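Local coordinates for protein fusolin (Unidentified entomopoxvirus, PDB 4YN2) that crystallises in vivo as viral spindles that enhance virulence and is probably a lytic polysaccharide monooxygenase acting on chitin, at residues Q38-K43 with D105-D110; V207-W212 with Y223-I228; P144-V149 with Q213-V218. All coordinates share one frame; numbering follows the deposited sequence.

Contact 1. Residues Q38-K43 with D105-D110; sequences QYVYDK and DKSGVD
The ring of Tyr-39 meets Ser-107 at its edge, where the serine OG lies near the ring plane, 3.5 Å from CE2. A water sits in the same plane, hydrogen-bonded to Tyr-39 OH, and Gly-108 approaches obliquely, with its CA 3.7 Å from CD2. The second flat group, the carboxylate of Asp-105, is met from the helix by Lys-43, whose NZ comes to OD2 on the syn side at 3.1 Å, 31° out of the carboxylate plane. This salt bridge is a tip-to-tip encounter: the lysine CG is anti to the backbone N (chi1 177°), and the chain beyond runs extended to the carboxylate of Asp-105. OD1 serves the loop itself, accepting from Ser-107 N at 3.0 Å, which makes an Asx turn, and from Ser-107 OG at 2.5 Å through its syn lone pair. Val-40 and Asp-105 slide past each other in opposite directions, and Val-40 CG2 comes to 3.6 Å from Gly-108 N, in the 3-10 turn 107-110. Val-40 also packs on Ala-57 and Glu-61 of helix 51-63, placing the contact within the helical region that precedes strand 118-121. Lys-43 NZ also gives a hydrogen bond to His-97 O and another to the ring-edge water, while its bond to Ser-107 OG is weak. With one carboxylate oxygen turned to the lysine and the other to the serine, Asp-105 ties its own turn to helix 31-48, and the ammonium and the two donors on OD1 would be expected to favour its ionised form.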
loop_
_atom_site.group_PDB
_atom_site.type_symbol
_atom_site.label_atom_id
_atom_site.label_comp_id
_atom_site.label_asym_id
_atom_site.label_seq_id
_atom_site.Cartn_x
_atom_site.Cartn_y
_atom_site.Cartn_z
ATOM N N GLN A 38 -16.914 4.465 2.630
ATOM C CA GLN A 38 -17.838 5.039 3.600
ATOM C C GLN A 38 -17.364 6.382 4.149
ATOM O O GLN A 38 -18.206 7.222 4.444
ATOM C CB GLN A 38 -18.156 4.038 4.712
ATOM C CG GLN A 38 -18.976 2.877 4.114
ATOM C CD GLN A 38 -19.276 1.745 5.057
ATOM O OE1 GLN A 38 -18.717 1.650 6.142
ATOM N NE2 GLN A 38 -20.164 0.838 4.642
ATOM N N TYR A 39 -16.050 6.624 4.206
ATOM C CA TYR A 39 -15.477 7.911 4.609
ATOM C C TYR A 39 -15.918 9.046 3.652
ATOM O O TYR A 39 -16.397 10.087 4.096
ATOM C CB TYR A 39 -13.946 7.795 4.592
ATOM C CG TYR A 39 -13.221 9.057 4.983
ATOM C CD1 TYR A 39 -12.857 9.290 6.302
ATOM C CD2 TYR A 39 -12.839 9.987 4.027
ATOM C CE1 TYR A 39 -12.154 10.432 6.667
ATOM C CE2 TYR A 39 -12.141 11.138 4.380
ATOM C CZ TYR A 39 -11.802 11.359 5.704
ATOM O OH TYR A 39 -11.098 12.485 6.041
ATOM N N VAL A 40 -15.734 8.843 2.347
ATOM C CA VAL A 40 -16.112 9.837 1.330
ATOM C C VAL A 40 -17.655 9.944 1.261
ATOM O O VAL A 40 -18.183 11.050 1.153
ATOM C CB VAL A 40 -15.497 9.512 -0.054
ATOM C CG1 VAL A 40 -16.059 10.436 -1.142
ATOM C CG2 VAL A 40 -13.979 9.631 0.002
ATOM N N TYR A 41 -18.357 8.805 1.306
ATOM C CA TYR A 41 -19.832 8.770 1.298
ATOM C C TYR A 41 -20.395 9.633 2.446
ATOM O O TYR A 41 -21.162 10.564 2.199
ATOM C CB TYR A 41 -20.310 7.315 1.451
ATOM C CG TYR A 41 -21.799 7.084 1.327
ATOM C CD1 TYR A 41 -22.655 7.340 2.396
ATOM C CD2 TYR A 41 -22.333 6.455 0.212
ATOM C CE1 TYR A 41 -24.014 7.037 2.327
ATOM C CE2 TYR A 41 -23.686 6.135 0.137
ATOM C CZ TYR A 41 -24.522 6.408 1.204
ATOM O OH TYR A 41 -25.863 6.101 1.094
ATOM N N ASP A 42 -19.950 9.358 3.686
ATOM C CA ASP A 42 -20.402 10.088 4.880
ATOM C C ASP A 42 -19.934 11.542 4.866
ATOM O O ASP A 42 -20.691 12.411 5.288
ATOM C CB ASP A 42 -19.935 9.391 6.166
ATOM C CG ASP A 42 -20.554 8.019 6.382
ATOM O OD1 ASP A 42 -21.575 7.726 5.744
ATOM O OD2 ASP A 42 -19.994 7.228 7.174
ATOM N N LYS A 43 -18.722 11.824 4.357
ATOM C CA LYS A 43 -18.202 13.197 4.264
ATOM C C LYS A 43 -19.108 14.053 3.373
ATOM O O LYS A 43 -19.505 15.159 3.763
ATOM C CB LYS A 43 -16.765 13.177 3.715
ATOM C CG LYS A 43 -16.109 14.520 3.499
ATOM C CD LYS A 43 -14.652 14.314 3.103
ATOM C CE LYS A 43 -14.004 15.579 2.624
ATOM N NZ LYS A 43 -12.638 15.327 2.113
ATOM N N ASP A 105 -12.793 13.584 -4.885
ATOM C CA ASP A 105 -12.401 13.231 -3.538
ATOM C C ASP A 105 -11.998 11.768 -3.462
ATOM O O ASP A 105 -12.852 10.876 -3.460
ATOM C CB ASP A 105 -13.556 13.520 -2.576
ATOM C CG ASP A 105 -13.172 13.475 -1.113
ATOM O OD1 ASP A 105 -12.036 13.015 -0.802
ATOM O OD2 ASP A 105 -13.985 13.921 -0.273
ATOM N N LYS A 106 -10.682 11.529 -3.349
ATOM C CA LYS A 106 -10.129 10.197 -3.182
ATOM C C LYS A 106 -9.474 10.096 -1.792
ATOM O O LYS A 106 -8.674 9.198 -1.557
ATOM C CB LYS A 106 -9.131 9.907 -4.295
ATOM C CG LYS A 106 -9.754 9.925 -5.693
ATOM C CD LYS A 106 -8.753 10.324 -6.723
ATOM C CE LYS A 106 -9.345 10.334 -8.111
ATOM N NZ LYS A 106 -8.756 11.389 -8.965
ATOM N N SER A 107 -9.826 11.007 -0.860
ATOM C CA SER A 107 -9.186 11.077 0.459
ATOM C C SER A 107 -9.518 9.889 1.361
ATOM O O SER A 107 -8.795 9.660 2.321
ATOM C CB SER A 107 -9.540 12.380 1.171
ATOM O OG SER A 107 -10.934 12.454 1.413
ATOM N N GLY A 108 -10.547 9.111 1.039
ATOM C CA GLY A 108 -10.843 7.897 1.787
ATOM C C GLY A 108 -9.719 6.885 1.683
ATOM O O GLY A 108 -9.437 6.151 2.630
ATOM N N VAL A 109 -9.028 6.877 0.542
ATOM C CA VAL A 109 -7.913 5.960 0.302
ATOM C C VAL A 109 -6.662 6.397 1.096
ATOM O O VAL A 109 -5.742 5.597 1.258
ATOM C CB VAL A 109 -7.656 5.852 -1.234
ATOM C CG1 VAL A 109 -6.404 5.055 -1.555
ATOM C CG2 VAL A 109 -8.862 5.223 -1.917
ATOM N N ASP A 110 -6.633 7.625 1.615
ATOM C CA ASP A 110 -5.496 8.117 2.376
ATOM C C ASP A 110 -5.659 7.948 3.881
ATOM O O ASP A 110 -4.742 8.314 4.601
ATOM C CB ASP A 110 -5.241 9.595 2.051
ATOM C CG ASP A 110 -3.824 10.035 2.374
ATOM O OD1 ASP A 110 -2.873 9.424 1.835
ATOM O OD2 ASP A 110 -3.664 10.940 3.211
HETATM O O HOH W 1 -8.372 11.286 4.549
HETATM O O HOH W 2 -10.894 14.504 4.093
#

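Contact 2. Residues V207-W212 with Y223-I228; sequences VLYVRW and YNCVDI
Arg-211 and Tyr-223 lie side by side on the more closely packed face of this antiparallel pair. The arginine is extended from CG to NE, which lays it along the ring: CG stands over the face, 4.0 Å from the centroid, and the guanidinium and ring planes are only 14° apart. Its bond from NE to Tyr-223 OH is weak, and the stronger polar partner of the guanidinium is Glu-148. Beside them Tyr-209 is turned obliquely to Tyr-223, its OH 3.3 Å from Tyr-223 CB and hydrogen-bonded to Leu-91 O. Cys-225 SG, disulfide-linked to Cys-92, adds a sulfur-aromatic contact 3.7 Å from Tyr-209 CD1. On the other face Val-210 and Val-226 meet more loosely, their CG2 atoms 4.2 Å apart, and Met-4 of strand 2-6 packs on both; Leu-208 meets Ile-228 more closely, CG to CD1 at 3.8 Å. Neither face is a solvent side, for every touching residue is buried. Four backbone bonds hold the strands, among them Leu-208 N to Val-226 O at 2.8 Å and Val-210 N to Asn-224 O at 3.0 Å. This is the central stretch of the beta hairpin 206-214/220-231, within the immunoglobulin-like beta-sandwich characteristic of lytic polysaccharide monooxygenases.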
loop_
_atom_site.group_PDB
_atom_site.type_symbol
_atom_site.label_atom_id
_atom_site.label_comp_id
_atom_site.label_asym_id
_atom_site.label_seq_id
_atom_site.Cartn_x
_atom_site.Cartn_y
_atom_site.Cartn_z
ATOM N N VAL A 207 4.797 1.362 2.903
ATOM C CA VAL A 207 4.099 1.871 1.738
ATOM C C VAL A 207 5.108 2.341 0.719
ATOM O O VAL A 207 5.965 3.159 1.052
ATOM C CB VAL A 207 3.119 3.029 2.084
ATOM C CG1 VAL A 207 2.482 3.613 0.818
ATOM C CG2 VAL A 207 2.044 2.566 3.049
ATOM N N LEU A 208 4.975 1.886 -0.533
ATOM C CA LEU A 208 5.738 2.437 -1.650
ATOM C C LEU A 208 4.880 3.509 -2.267
ATOM O O LEU A 208 3.672 3.314 -2.399
ATOM C CB LEU A 208 6.094 1.399 -2.709
ATOM C CG LEU A 208 6.904 0.210 -2.280
ATOM C CD1 LEU A 208 6.943 -0.806 -3.405
ATOM C CD2 LEU A 208 8.309 0.622 -1.879
ATOM N N TYR A 209 5.458 4.657 -2.571
ATOM C CA TYR A 209 4.750 5.745 -3.229
ATOM C C TYR A 209 5.359 5.856 -4.597
ATOM O O TYR A 209 6.544 6.173 -4.709
ATOM C CB TYR A 209 4.864 7.043 -2.441
ATOM C CG TYR A 209 3.925 8.140 -2.898
ATOM C CD1 TYR A 209 2.556 7.918 -2.980
ATOM C CD2 TYR A 209 4.379 9.442 -3.068
ATOM C CE1 TYR A 209 1.672 8.944 -3.263
ATOM C CE2 TYR A 209 3.499 10.482 -3.354
ATOM C CZ TYR A 209 2.146 10.227 -3.461
ATOM O OH TYR A 209 1.288 11.262 -3.733
ATOM N N VAL A 210 4.598 5.487 -5.622
ATOM C CA VAL A 210 5.065 5.476 -7.005
ATOM C C VAL A 210 4.495 6.673 -7.717
ATOM O O VAL A 210 3.285 6.883 -7.701
ATOM C CB VAL A 210 4.681 4.158 -7.731
ATOM C CG1 VAL A 210 5.220 4.149 -9.157
ATOM C CG2 VAL A 210 5.178 2.934 -6.961
ATOM N N ARG A 211 5.356 7.439 -8.355
ATOM C CA ARG A 211 4.984 8.628 -9.096
ATOM C C ARG A 211 5.380 8.459 -10.544
ATOM O O ARG A 211 6.557 8.250 -10.824
ATOM C CB ARG A 211 5.667 9.849 -8.500
ATOM C CG ARG A 211 5.426 11.144 -9.249
ATOM C CD ARG A 211 6.316 12.228 -8.698
ATOM N NE ARG A 211 6.091 13.488 -9.393
ATOM C CZ ARG A 211 6.952 14.495 -9.471
ATOM N NH1 ARG A 211 8.138 14.414 -8.882
ATOM N NH2 ARG A 211 6.630 15.599 -10.136
ATOM N N TRP A 212 4.410 8.551 -11.452
ATOM C CA TRP A 212 4.657 8.525 -12.889
ATOM C C TRP A 212 4.436 9.940 -13.380
ATOM O O TRP A 212 3.303 10.399 -13.420
ATOM C CB TRP A 212 3.737 7.530 -13.579
ATOM C CG TRP A 212 4.003 7.376 -15.043
ATOM C CD1 TRP A 212 5.187 7.561 -15.695
ATOM C CD2 TRP A 212 3.039 7.067 -16.046
ATOM N NE1 TRP A 212 5.034 7.298 -17.029
ATOM C CE2 TRP A 212 3.726 6.981 -17.275
ATOM C CE3 TRP A 212 1.663 6.816 -16.022
ATOM C CZ2 TRP A 212 3.089 6.647 -18.463
ATOM C CZ3 TRP A 212 1.025 6.507 -17.208
ATOM C CH2 TRP A 212 1.734 6.418 -18.409
ATOM N N TYR A 223 0.096 9.376 -9.048
ATOM C CA TYR A 223 0.659 9.021 -7.748
ATOM C C TYR A 223 -0.138 7.927 -7.095
ATOM O O TYR A 223 -1.352 8.087 -6.923
ATOM C CB TYR A 223 0.642 10.245 -6.826
ATOM C CG TYR A 223 1.355 11.464 -7.365
ATOM C CD1 TYR A 223 0.777 12.253 -8.352
ATOM C CD2 TYR A 223 2.552 11.898 -6.807
ATOM C CE1 TYR A 223 1.426 13.379 -8.850
ATOM C CE2 TYR A 223 3.188 13.044 -7.263
ATOM C CZ TYR A 223 2.617 13.793 -8.274
ATOM O OH TYR A 223 3.291 14.899 -8.719
ATOM N N ASN A 224 0.511 6.809 -6.750
ATOM C CA ASN A 224 -0.164 5.674 -6.111
ATOM C C ASN A 224 0.549 5.196 -4.893
ATOM O O ASN A 224 1.761 5.026 -4.924
ATOM C CB ASN A 224 -0.253 4.487 -7.058
ATOM C CG ASN A 224 -1.206 4.559 -8.235
ATOM O OD1 ASN A 224 -1.389 3.558 -8.921
ATOM N ND2 ASN A 224 -1.964 5.616 -8.434
ATOM N N CYS A 225 -0.225 4.833 -3.860
ATOM C CA CYS A 225 0.297 4.174 -2.680
ATOM C C CYS A 225 0.185 2.687 -2.890
ATOM O O CYS A 225 -0.811 2.219 -3.435
ATOM C CB CYS A 225 -0.438 4.624 -1.426
ATOM S SG CYS A 225 -0.012 6.298 -0.947
ATOM N N VAL A 226 1.246 1.958 -2.544
ATOM C CA VAL A 226 1.334 0.515 -2.703
ATOM C C VAL A 226 1.688 -0.060 -1.348
ATOM O O VAL A 226 2.786 0.203 -0.837
ATOM C CB VAL A 226 2.371 0.140 -3.785
ATOM C CG1 VAL A 226 2.501 -1.374 -3.937
ATOM C CG2 VAL A 226 2.039 0.780 -5.128
ATOM N N ASP A 227 0.778 -0.843 -0.765
ATOM C CA ASP A 227 1.005 -1.439 0.545
ATOM C C ASP A 227 1.829 -2.720 0.419
ATOM O O ASP A 227 1.480 -3.602 -0.365
ATOM C CB ASP A 227 -0.333 -1.720 1.226
ATOM C CG ASP A 227 -1.101 -0.447 1.504
ATOM O OD1 ASP A 227 -0.598 0.389 2.282
ATOM O OD2 ASP A 227 -2.164 -0.245 0.881
ATOM N N ILE A 228 2.949 -2.799 1.158
ATOM C CA ILE A 228 3.832 -3.965 1.121
ATOM C C ILE A 228 4.258 -4.395 2.521
ATOM O O ILE A 228 4.283 -3.594 3.458
ATOM C CB ILE A 228 5.080 -3.717 0.229
ATOM C CG1 ILE A 228 5.993 -2.588 0.783
ATOM C CG2 ILE A 228 4.663 -3.436 -1.207
ATOM C CD1 ILE A 228 7.394 -2.571 0.206
#

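Contact 3. Residues P144-V149 with Q213-V218; sequences PSYYEV and QRLDPV. With NAG (2-acetamido-2-deoxy-beta-D-glucopyranose), chain B; NAG (2-acetamido-2-deoxy-beta-D-glucopyranose), chain C.
Pro-144 O accepts from two donors, Leu-215 N at 3.0 Å and a water. The bond from Leu-215 N is nearly straight (173°), but its donor stands above the carbonyl plane, 43° out of it. The same water donates to Asp-216 OD2, which Arg-214 NE also grips, at 2.7 Å on the syn lone pair, in a salt bridge. Farther along, Tyr-146 and Gln-213 form a hydrogen-bonded pair, N to O in both directions. Here strands 145-152 and 206-214 run antiparallel at one end of the beta-sandwich, near the metal site: the Arg-214 side chain is about 5 Å from the zinc ion bound by His-1 and His-142. On the glycan side the Tyr-146 CG sits between its backbone N and carbonyl carbon (chi1 62°), and the ring lies alongside Gln-213, whose CB is over one face, 4.1 Å from the centroid. The side chains of Leu-215 and Tyr-146 cross at about a right angle, with Leu-215 CG in plane at the ring edge and CD2 3.5 Å from Tyr-146 CD1. Glu-148 OE2, in plane at the same ring's edge, accepts from N2 of one N-acetylglucosamine at 2.7 Å, and Leu-215 CD2 lies 3.3 Å from O7 of the next sugar, while Tyr-76 OH is also hydrogen-bonded to the glycan.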
loop_
_atom_site.group_PDB
_atom_site.type_symbol
_atom_site.label_atom_id
_atom_site.label_comp_id
_atom_site.label_asym_id
_atom_site.label_seq_id
_atom_site.Cartn_x
_atom_site.Cartn_y
_atom_site.Cartn_z
ATOM N N PRO A 144 7.353 11.769 -23.408
ATOM C CA PRO A 144 8.347 11.485 -22.367
ATOM C C PRO A 144 7.753 11.496 -20.948
ATOM O O PRO A 144 6.858 12.281 -20.629
ATOM C CB PRO A 144 9.374 12.601 -22.572
ATOM C CG PRO A 144 8.577 13.737 -23.115
ATOM C CD PRO A 144 7.590 13.083 -24.034
ATOM N N SER A 145 8.265 10.609 -20.104
ATOM C CA SER A 145 7.858 10.504 -18.710
ATOM C C SER A 145 8.933 9.778 -17.915
ATOM O O SER A 145 9.815 9.157 -18.497
ATOM C CB SER A 145 6.525 9.766 -18.604
ATOM O OG SER A 145 6.660 8.430 -19.060
ATOM N N TYR A 146 8.863 9.847 -16.594
ATOM C CA TYR A 146 9.795 9.123 -15.731
ATOM C C TYR A 146 9.073 8.685 -14.477
ATOM O O TYR A 146 7.968 9.152 -14.189
ATOM C CB TYR A 146 11.052 9.951 -15.391
ATOM C CG TYR A 146 10.781 11.221 -14.626
ATOM C CD1 TYR A 146 10.378 12.373 -15.280
ATOM C CD2 TYR A 146 10.991 11.292 -13.254
ATOM C CE1 TYR A 146 10.114 13.545 -14.584
ATOM C CE2 TYR A 146 10.750 12.463 -12.549
ATOM C CZ TYR A 146 10.332 13.600 -13.221
ATOM O OH TYR A 146 10.091 14.780 -12.560
ATOM N N TYR A 147 9.678 7.734 -13.774
ATOM C CA TYR A 147 9.126 7.154 -12.565
ATOM C C TYR A 147 9.983 7.439 -11.363
ATOM O O TYR A 147 11.189 7.271 -11.436
ATOM C CB TYR A 147 9.023 5.630 -12.720
ATOM C CG TYR A 147 7.862 5.188 -13.572
ATOM C CD1 TYR A 147 7.967 5.137 -14.954
ATOM C CD2 TYR A 147 6.649 4.837 -12.997
ATOM C CE1 TYR A 147 6.902 4.720 -15.744
ATOM C CE2 TYR A 147 5.571 4.434 -13.777
ATOM C CZ TYR A 147 5.695 4.387 -15.151
ATOM O OH TYR A 147 4.638 3.968 -15.911
ATOM N N GLU A 148 9.358 7.831 -10.252
ATOM C CA GLU A 148 10.014 7.947 -8.963
ATOM C C GLU A 148 9.334 6.986 -8.046
ATOM O O GLU A 148 8.106 6.861 -8.104
ATOM C CB GLU A 148 9.951 9.364 -8.386
ATOM C CG GLU A 148 10.708 10.402 -9.191
ATOM C CD GLU A 148 10.467 11.819 -8.719
ATOM O OE1 GLU A 148 9.540 12.031 -7.906
ATOM O OE2 GLU A 148 11.208 12.725 -9.158
ATOM N N VAL A 149 10.105 6.291 -7.213
ATOM C CA VAL A 149 9.559 5.407 -6.200
ATOM C C VAL A 149 10.111 5.855 -4.875
ATOM O O VAL A 149 11.322 6.051 -4.746
ATOM C CB VAL A 149 9.837 3.907 -6.440
ATOM C CG1 VAL A 149 9.070 3.056 -5.438
ATOM C CG2 VAL A 149 9.471 3.503 -7.862
ATOM N N GLN A 213 5.508 10.641 -13.692
ATOM C CA GLN A 213 5.455 12.041 -14.069
ATOM C C GLN A 213 5.712 12.264 -15.543
ATOM O O GLN A 213 6.771 11.891 -16.034
ATOM C CB GLN A 213 6.504 12.794 -13.255
ATOM C CG GLN A 213 6.578 14.305 -13.519
ATOM C CD GLN A 213 5.268 14.997 -13.281
ATOM O OE1 GLN A 213 4.684 14.908 -12.199
ATOM N NE2 GLN A 213 4.790 15.754 -14.246
ATOM N N ARG A 214 4.788 12.936 -16.230
ATOM C CA ARG A 214 4.998 13.313 -17.622
ATOM C C ARG A 214 5.888 14.541 -17.697
ATOM O O ARG A 214 5.717 15.456 -16.891
ATOM C CB ARG A 214 3.678 13.636 -18.324
ATOM C CG ARG A 214 2.760 12.455 -18.509
ATOM C CD ARG A 214 1.420 12.831 -19.141
ATOM N NE ARG A 214 1.559 13.470 -20.462
ATOM C CZ ARG A 214 0.697 13.379 -21.475
ATOM N NH1 ARG A 214 -0.398 12.636 -21.363
ATOM N NH2 ARG A 214 0.938 14.010 -22.618
ATOM N N LEU A 215 6.803 14.579 -18.678
ATOM C CA LEU A 215 7.677 15.728 -18.899
ATOM C C LEU A 215 7.103 16.577 -20.024
ATOM O O LEU A 215 7.535 16.474 -21.170
ATOM C CB LEU A 215 9.113 15.311 -19.231
ATOM C CG LEU A 215 9.772 14.295 -18.288
ATOM C CD1 LEU A 215 10.069 13.071 -19.008
ATOM C CD2 LEU A 215 11.075 14.792 -17.747
ATOM N N ASP A 216 6.100 17.383 -19.717
ATOM C CA ASP A 216 5.498 18.257 -20.723
ATOM C C ASP A 216 4.899 19.493 -20.037
ATOM O O ASP A 216 4.800 19.504 -18.803
ATOM C CB ASP A 216 4.466 17.479 -21.561
ATOM C CG ASP A 216 3.333 16.841 -20.796
ATOM O OD1 ASP A 216 2.818 17.479 -19.861
ATOM O OD2 ASP A 216 2.910 15.735 -21.186
ATOM N N PRO A 217 4.504 20.542 -20.798
ATOM C CA PRO A 217 3.984 21.760 -20.158
ATOM C C PRO A 217 2.816 21.560 -19.187
ATOM O O PRO A 217 2.755 22.285 -18.209
ATOM C CB PRO A 217 3.550 22.604 -21.354
ATOM C CG PRO A 217 4.509 22.211 -22.419
ATOM C CD PRO A 217 4.612 20.731 -22.260
ATOM N N VAL A 218 1.893 20.621 -19.456
ATOM C CA VAL A 218 0.743 20.372 -18.578
ATOM C C VAL A 218 1.244 19.711 -17.265
ATOM O O VAL A 218 0.708 19.973 -16.200
ATOM C CB VAL A 218 -0.355 19.527 -19.295
ATOM C CG1 VAL A 218 -1.464 19.118 -18.330
ATOM C CG2 VAL A 218 -0.944 20.300 -20.474
HETATM C C1 NAG B . 14.538 12.514 -10.956
HETATM C C2 NAG B . 14.638 13.752 -10.069
HETATM C C3 NAG B . 14.257 14.973 -10.905
HETATM C C4 NAG B . 15.097 15.035 -12.178
HETATM C C5 NAG B . 15.037 13.715 -12.939
HETATM C C6 NAG B . 15.950 13.668 -14.147
HETATM C C7 NAG B . 14.161 13.843 -7.650
HETATM C C8 NAG B . 13.134 13.583 -6.592
HETATM N N2 NAG B . 13.763 13.636 -8.915
HETATM O O3 NAG B . 14.509 16.123 -10.110
HETATM O O4 NAG B . 14.611 16.055 -13.039
HETATM O O5 NAG B . 15.428 12.650 -12.063
HETATM O O6 NAG B . 17.279 14.045 -13.840
HETATM O O7 NAG B . 15.287 14.244 -7.374
HETATM C C1 NAG C . 15.442 17.161 -13.231
HETATM C C2 NAG C . 14.946 17.973 -14.425
HETATM C C3 NAG C . 15.813 19.223 -14.568
HETATM C C4 NAG C . 15.867 19.992 -13.251
HETATM C C5 NAG C . 16.344 19.073 -12.131
HETATM C C6 NAG C . 16.359 19.717 -10.764
HETATM C C7 NAG C . 13.939 16.802 -16.356
HETATM C C8 NAG C . 14.225 16.049 -17.622
HETATM N N2 NAG C . 15.014 17.169 -15.635
HETATM O O3 NAG C . 15.253 20.038 -15.592
HETATM O O4 NAG C . 16.785 21.071 -13.369
HETATM O O5 NAG C . 15.466 17.944 -12.046
HETATM O O6 NAG C . 15.046 19.941 -10.267
HETATM O O7 NAG C . 12.793 17.071 -16.007
HETATM O O HOH W 3 4.524 13.431 -22.021
#

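How the contacts relate
Contact 2 is the core of the three, its centre about 6 Å from that of the chain, whereas contact 3 lies about 22 Å out, partly buried and bordered by sugar and metal. Both use strand 206-214, and the two contacts touch: Trp-212 NE1 probably hydrogen-bonds to Ser-145 OG at 2.8 Å, and the Trp-212 ring stacks on Tyr-147. Contact 1 is also buried but belongs to the helical region, its nearest atoms about 5 Å from contact 2 and about 14 Å from contact 3. Its chemistry is a direct salt bridge between helix and loop, with waters alongside; contacts 2 and 3 share antiparallel pairing, with buried aromatic and apolar packing in the first and glycan-facing side chains in the second.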